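Local coordinates for hypothetical protein TTHA1281 (Thermus thermophilus, PDB 2E6X) that is of unknown function but belongs to the DUF3248 family and forms an assembly of two identical chains, each a small three-stranded mixed sheet with helices, at residues A[17-27]-A[45-56]. Sequence-based numbering, arbitrary orientation.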
loop_
_atom_site.group_PDB
_atom_site.type_symbol
_atom_site.label_atom_id
_atom_site.label_comp_id
_atom_site.label_asym_id
_atom_site.label_seq_id
_atom_site.Cartn_x
_atom_site.Cartn_y
_atom_site.Cartn_z
HETATM N N MSE A 17 -1.698 5.290 -5.403
HETATM C CA MSE A 17 -0.289 5.595 -5.212
HETATM C C MSE A 17 0.270 6.363 -6.379
HETATM O O MSE A 17 -0.308 6.370 -7.458
HETATM C CB MSE A 17 0.490 4.319 -5.058
HETATM C CG MSE A 17 0.196 3.409 -6.199
HETATM SE SE MSE A 17 0.869 1.724 -5.805
HETATM C CE MSE A 17 2.656 2.203 -5.196
ATOM N N GLY A 18 1.429 6.973 -6.145
ATOM C CA GLY A 18 2.084 7.756 -7.169
ATOM C C GLY A 18 3.119 8.646 -6.503
ATOM O O GLY A 18 3.232 8.723 -5.258
ATOM N N ARG A 19 3.907 9.320 -7.320
ATOM C CA ARG A 19 4.925 10.162 -6.746
ATOM C C ARG A 19 4.377 11.519 -6.347
ATOM O O ARG A 19 3.475 12.051 -6.985
ATOM C CB ARG A 19 6.102 10.351 -7.721
ATOM C CG ARG A 19 7.428 10.668 -7.004
ATOM C CD ARG A 19 8.440 11.350 -7.954
ATOM N NE ARG A 19 8.103 12.759 -8.000
ATOM C CZ ARG A 19 8.437 13.609 -8.962
ATOM N NH1 ARG A 19 9.163 13.202 -10.016
ATOM N NH2 ARG A 19 7.999 14.875 -8.878
ATOM N N ALA A 20 4.904 12.069 -5.254
ATOM C CA ALA A 20 4.496 13.405 -4.820
ATOM C C ALA A 20 4.941 14.341 -5.962
ATOM O O ALA A 20 5.967 14.094 -6.597
ATOM C CB ALA A 20 5.242 13.766 -3.561
ATOM N N GLU A 21 4.194 15.408 -6.221
ATOM C CA GLU A 21 4.556 16.342 -7.296
ATOM C C GLU A 21 5.805 17.171 -7.113
ATOM O O GLU A 21 6.440 17.549 -8.097
ATOM C CB GLU A 21 3.424 17.333 -7.586
ATOM C CG GLU A 21 2.574 16.918 -8.760
ATOM C CD GLU A 21 1.851 18.093 -9.386
ATOM O OE1 GLU A 21 1.053 18.736 -8.667
ATOM O OE2 GLU A 21 2.090 18.372 -10.591
ATOM N N ASP A 22 6.152 17.466 -5.870
ATOM C CA ASP A 22 7.292 18.322 -5.583
ATOM C C ASP A 22 8.466 17.691 -4.805
ATOM O O ASP A 22 9.400 18.393 -4.419
ATOM C CB ASP A 22 6.780 19.584 -4.854
ATOM C CG ASP A 22 6.019 19.258 -3.551
ATOM O OD1 ASP A 22 5.799 18.052 -3.239
ATOM O OD2 ASP A 22 5.631 20.219 -2.844
ATOM N N GLU A 23 8.426 16.385 -4.544
ATOM C CA GLU A 23 9.548 15.754 -3.853
ATOM C C GLU A 23 9.679 14.336 -4.366
ATOM O O GLU A 23 8.723 13.743 -4.815
ATOM C CB GLU A 23 9.357 15.754 -2.305
ATOM C CG GLU A 23 7.962 15.354 -1.853
ATOM C CD GLU A 23 7.879 15.066 -0.366
ATOM O OE1 GLU A 23 8.798 15.463 0.364
ATOM O OE2 GLU A 23 6.890 14.442 0.068
ATOM N N ASP A 24 10.886 13.804 -4.289
ATOM C CA ASP A 24 11.158 12.469 -4.761
ATOM C C ASP A 24 10.663 11.450 -3.721
ATOM O O ASP A 24 11.448 10.767 -3.092
ATOM C CB ASP A 24 12.661 12.355 -4.996
ATOM C CG ASP A 24 13.032 11.092 -5.718
ATOM O OD1 ASP A 24 12.329 10.759 -6.675
ATOM O OD2 ASP A 24 14.002 10.436 -5.320
ATOM N N VAL A 25 9.347 11.355 -3.558
ATOM C CA VAL A 25 8.762 10.448 -2.573
ATOM C C VAL A 25 7.549 9.683 -3.135
ATOM O O VAL A 25 6.672 10.288 -3.777
ATOM C CB VAL A 25 8.321 11.251 -1.352
ATOM C CG1 VAL A 25 7.599 10.358 -0.367
ATOM C CG2 VAL A 25 9.565 11.895 -0.657
ATOM N N LEU A 26 7.505 8.374 -2.880
ATOM C CA LEU A 26 6.367 7.565 -3.313
ATOM C C LEU A 26 5.281 7.733 -2.248
ATOM O O LEU A 26 5.535 7.524 -1.064
ATOM C CB LEU A 26 6.718 6.072 -3.421
ATOM C CG LEU A 26 5.438 5.228 -3.657
ATOM C CD1 LEU A 26 4.983 5.418 -5.140
ATOM C CD2 LEU A 26 5.697 3.745 -3.362
ATOM N N VAL A 27 4.081 8.130 -2.668
ATOM C CA VAL A 27 2.996 8.296 -1.711
ATOM C C VAL A 27 1.969 7.167 -1.871
ATOM O O VAL A 27 1.573 6.796 -2.988
ATOM C CB VAL A 27 2.292 9.682 -1.889
ATOM C CG1 VAL A 27 1.087 9.800 -0.978
ATOM C CG2 VAL A 27 3.313 10.844 -1.612
ATOM N N LEU A 45 -1.187 13.103 -7.369
ATOM C CA LEU A 45 0.083 12.348 -7.388
ATOM C C LEU A 45 0.433 12.020 -8.834
ATOM O O LEU A 45 -0.454 11.909 -9.662
ATOM C CB LEU A 45 -0.048 11.031 -6.660
ATOM C CG LEU A 45 -0.407 11.221 -5.188
ATOM C CD1 LEU A 45 -0.672 9.874 -4.556
ATOM C CD2 LEU A 45 0.679 11.967 -4.487
ATOM N N LEU A 46 1.717 11.805 -9.116
ATOM C CA LEU A 46 2.158 11.492 -10.475
ATOM C C LEU A 46 2.423 10.019 -10.759
ATOM O O LEU A 46 3.031 9.297 -9.921
ATOM C CB LEU A 46 3.427 12.289 -10.794
ATOM C CG LEU A 46 3.273 13.817 -10.909
ATOM C CD1 LEU A 46 4.639 14.465 -11.051
ATOM C CD2 LEU A 46 2.374 14.160 -12.121
ATOM N N ASN A 47 1.993 9.569 -11.950
ATOM C CA ASN A 47 2.263 8.182 -12.351
ATOM C C ASN A 47 3.772 8.037 -12.432
ATOM O O ASN A 47 4.493 9.021 -12.642
ATOM C CB ASN A 47 1.711 7.858 -13.744
ATOM C CG ASN A 47 0.224 8.105 -13.850
ATOM O OD1 ASN A 47 -0.541 7.725 -12.961
ATOM N ND2 ASN A 47 -0.193 8.759 -14.939
ATOM N N LEU A 48 4.270 6.827 -12.235
ATOM C CA LEU A 48 5.705 6.644 -12.392
ATOM C C LEU A 48 5.956 5.184 -12.767
ATOM O O LEU A 48 5.122 4.310 -12.485
ATOM C CB LEU A 48 6.474 7.050 -11.109
ATOM C CG LEU A 48 6.331 6.062 -9.968
ATOM C CD1 LEU A 48 7.083 6.582 -8.746
ATOM C CD2 LEU A 48 4.895 5.894 -9.630
ATOM N N PRO A 49 7.093 4.910 -13.423
ATOM C CA PRO A 49 7.413 3.534 -13.823
ATOM C C PRO A 49 7.488 2.630 -12.610
ATOM O O PRO A 49 7.825 3.082 -11.510
ATOM C CB PRO A 49 8.789 3.661 -14.508
ATOM C CG PRO A 49 8.853 5.109 -14.975
ATOM C CD PRO A 49 8.122 5.873 -13.884
ATOM N N GLU A 50 7.174 1.353 -12.811
ATOM C CA GLU A 50 7.230 0.394 -11.728
ATOM C C GLU A 50 8.665 0.309 -11.123
ATOM O O GLU A 50 8.843 0.108 -9.907
ATOM C CB GLU A 50 6.762 -0.978 -12.245
ATOM C CG GLU A 50 6.951 -2.091 -11.254
ATOM C CD GLU A 50 8.334 -2.731 -11.298
ATOM O OE1 GLU A 50 9.075 -2.538 -12.277
ATOM O OE2 GLU A 50 8.665 -3.463 -10.351
ATOM N N ALA A 51 9.680 0.475 -11.967
ATOM C CA ALA A 51 11.084 0.434 -11.507
ATOM C C ALA A 51 11.411 1.579 -10.560
ATOM O O ALA A 51 12.209 1.429 -9.601
ATOM C CB ALA A 51 12.026 0.481 -12.710
ATOM N N GLU A 52 10.805 2.732 -10.841
ATOM C CA GLU A 52 11.006 3.885 -10.002
ATOM C C GLU A 52 10.348 3.583 -8.654
ATOM O O GLU A 52 10.875 3.950 -7.627
ATOM C CB GLU A 52 10.376 5.158 -10.592
ATOM C CG GLU A 52 10.997 6.406 -9.921
ATOM C CD GLU A 52 10.413 7.760 -10.333
ATOM O OE1 GLU A 52 10.006 7.959 -11.505
ATOM O OE2 GLU A 52 10.382 8.652 -9.454
HETATM N N MSE A 53 9.168 2.971 -8.681
HETATM C CA MSE A 53 8.471 2.618 -7.446
HETATM C C MSE A 53 9.313 1.662 -6.627
HETATM O O MSE A 53 9.393 1.800 -5.421
HETATM C CB MSE A 53 7.111 1.962 -7.714
HETATM C CG MSE A 53 6.053 2.880 -8.303
HETATM SE SE MSE A 53 4.304 1.980 -8.306
HETATM C CE MSE A 53 4.811 0.511 -7.147
ATOM N N ARG A 54 9.971 0.710 -7.281
ATOM C CA ARG A 54 10.773 -0.233 -6.530
ATOM C C ARG A 54 11.925 0.524 -5.849
ATOM O O ARG A 54 12.182 0.350 -4.664
ATOM C CB ARG A 54 11.302 -1.353 -7.464
ATOM C CG ARG A 54 12.391 -2.196 -6.851
ATOM C CD ARG A 54 12.918 -3.214 -7.889
ATOM N NE ARG A 54 14.067 -3.961 -7.390
ATOM C CZ ARG A 54 15.334 -3.583 -7.551
ATOM N NH1 ARG A 54 15.632 -2.446 -8.212
ATOM N NH2 ARG A 54 16.317 -4.350 -7.059
ATOM N N ARG A 55 12.592 1.387 -6.614
ATOM C CA ARG A 55 13.708 2.180 -6.098
ATOM C C ARG A 55 13.306 2.997 -4.843
ATOM O O ARG A 55 13.991 3.008 -3.819
ATOM C CB ARG A 55 14.210 3.142 -7.188
ATOM C CG ARG A 55 15.198 4.203 -6.656
ATOM C CD ARG A 55 15.744 5.166 -7.729
ATOM N NE ARG A 55 14.815 6.232 -8.131
ATOM C CZ ARG A 55 14.522 7.310 -7.394
ATOM N NH1 ARG A 55 15.085 7.482 -6.207
ATOM N NH2 ARG A 55 13.653 8.219 -7.844
ATOM N N LEU A 56 12.175 3.663 -4.948
ATOM C CA LEU A 56 11.688 4.502 -3.863
ATOM C C LEU A 56 11.341 3.676 -2.616
ATOM O O LEU A 56 11.658 4.081 -1.489
ATOM C CB LEU A 56 10.502 5.325 -4.387
ATOM C CG LEU A 56 10.895 6.445 -5.387
ATOM C CD1 LEU A 56 9.643 7.047 -5.988
ATOM C CD2 LEU A 56 11.737 7.576 -4.677
HETATM O O HOH W 1 -0.702 8.203 -10.246
#
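D24 and R55 meet end-on where the connection of a β-hairpin, strands 13-19 and 26-32, faces helix 50-58 of this small α/β fold. NH2 of R55 donates to OD1 of D24 at 3.1 Å and NH1 to OD2 of D24 at 3.3 Å, each reaching a syn lone pair, with carboxylate and guanidinium planes only 14° apart. R55 also pairs through NH1 with E59, and a long salt bridge ties it to E52. OD1 of D24 and OE2 of E52 come within 4.0 Å, a repulsion R55 probably offsets. With CG of D24 anti to the backbone N (chi1 -170°), the carboxylate comes within bonding distance of R55. Cutting D24 back to an alanine would take the bidentate partner from R55, whose guanidinium, still near E59 and E52, is likely to turn more freely. L56 and L26 meet at their CB atoms, 4.0 Å apart, while the selenomethionine M53 crosses L26 obliquely, CG of M53 near CD1 of L26. These side chains seat the helix on the hairpin; M53 also packs on L13 of the second subunit. V27 and L45 cross at about a right angle, CB of V27 lying 3.8 Å from CD2 of L45. The chain before the helix joins the edge of strand 17-19 in a single antiparallel bridge: L46 N donates to R19 O at 2.8 Å, nearly straight, and R19 N returns a bond to L46 O. R19 bends at chi3 (82°), which brings NE and NH2 side-on to the carbonyl oxygen of A20, while CD1 of L46 sits over one guanidinium face, 4.0 Å from NH2 of R19.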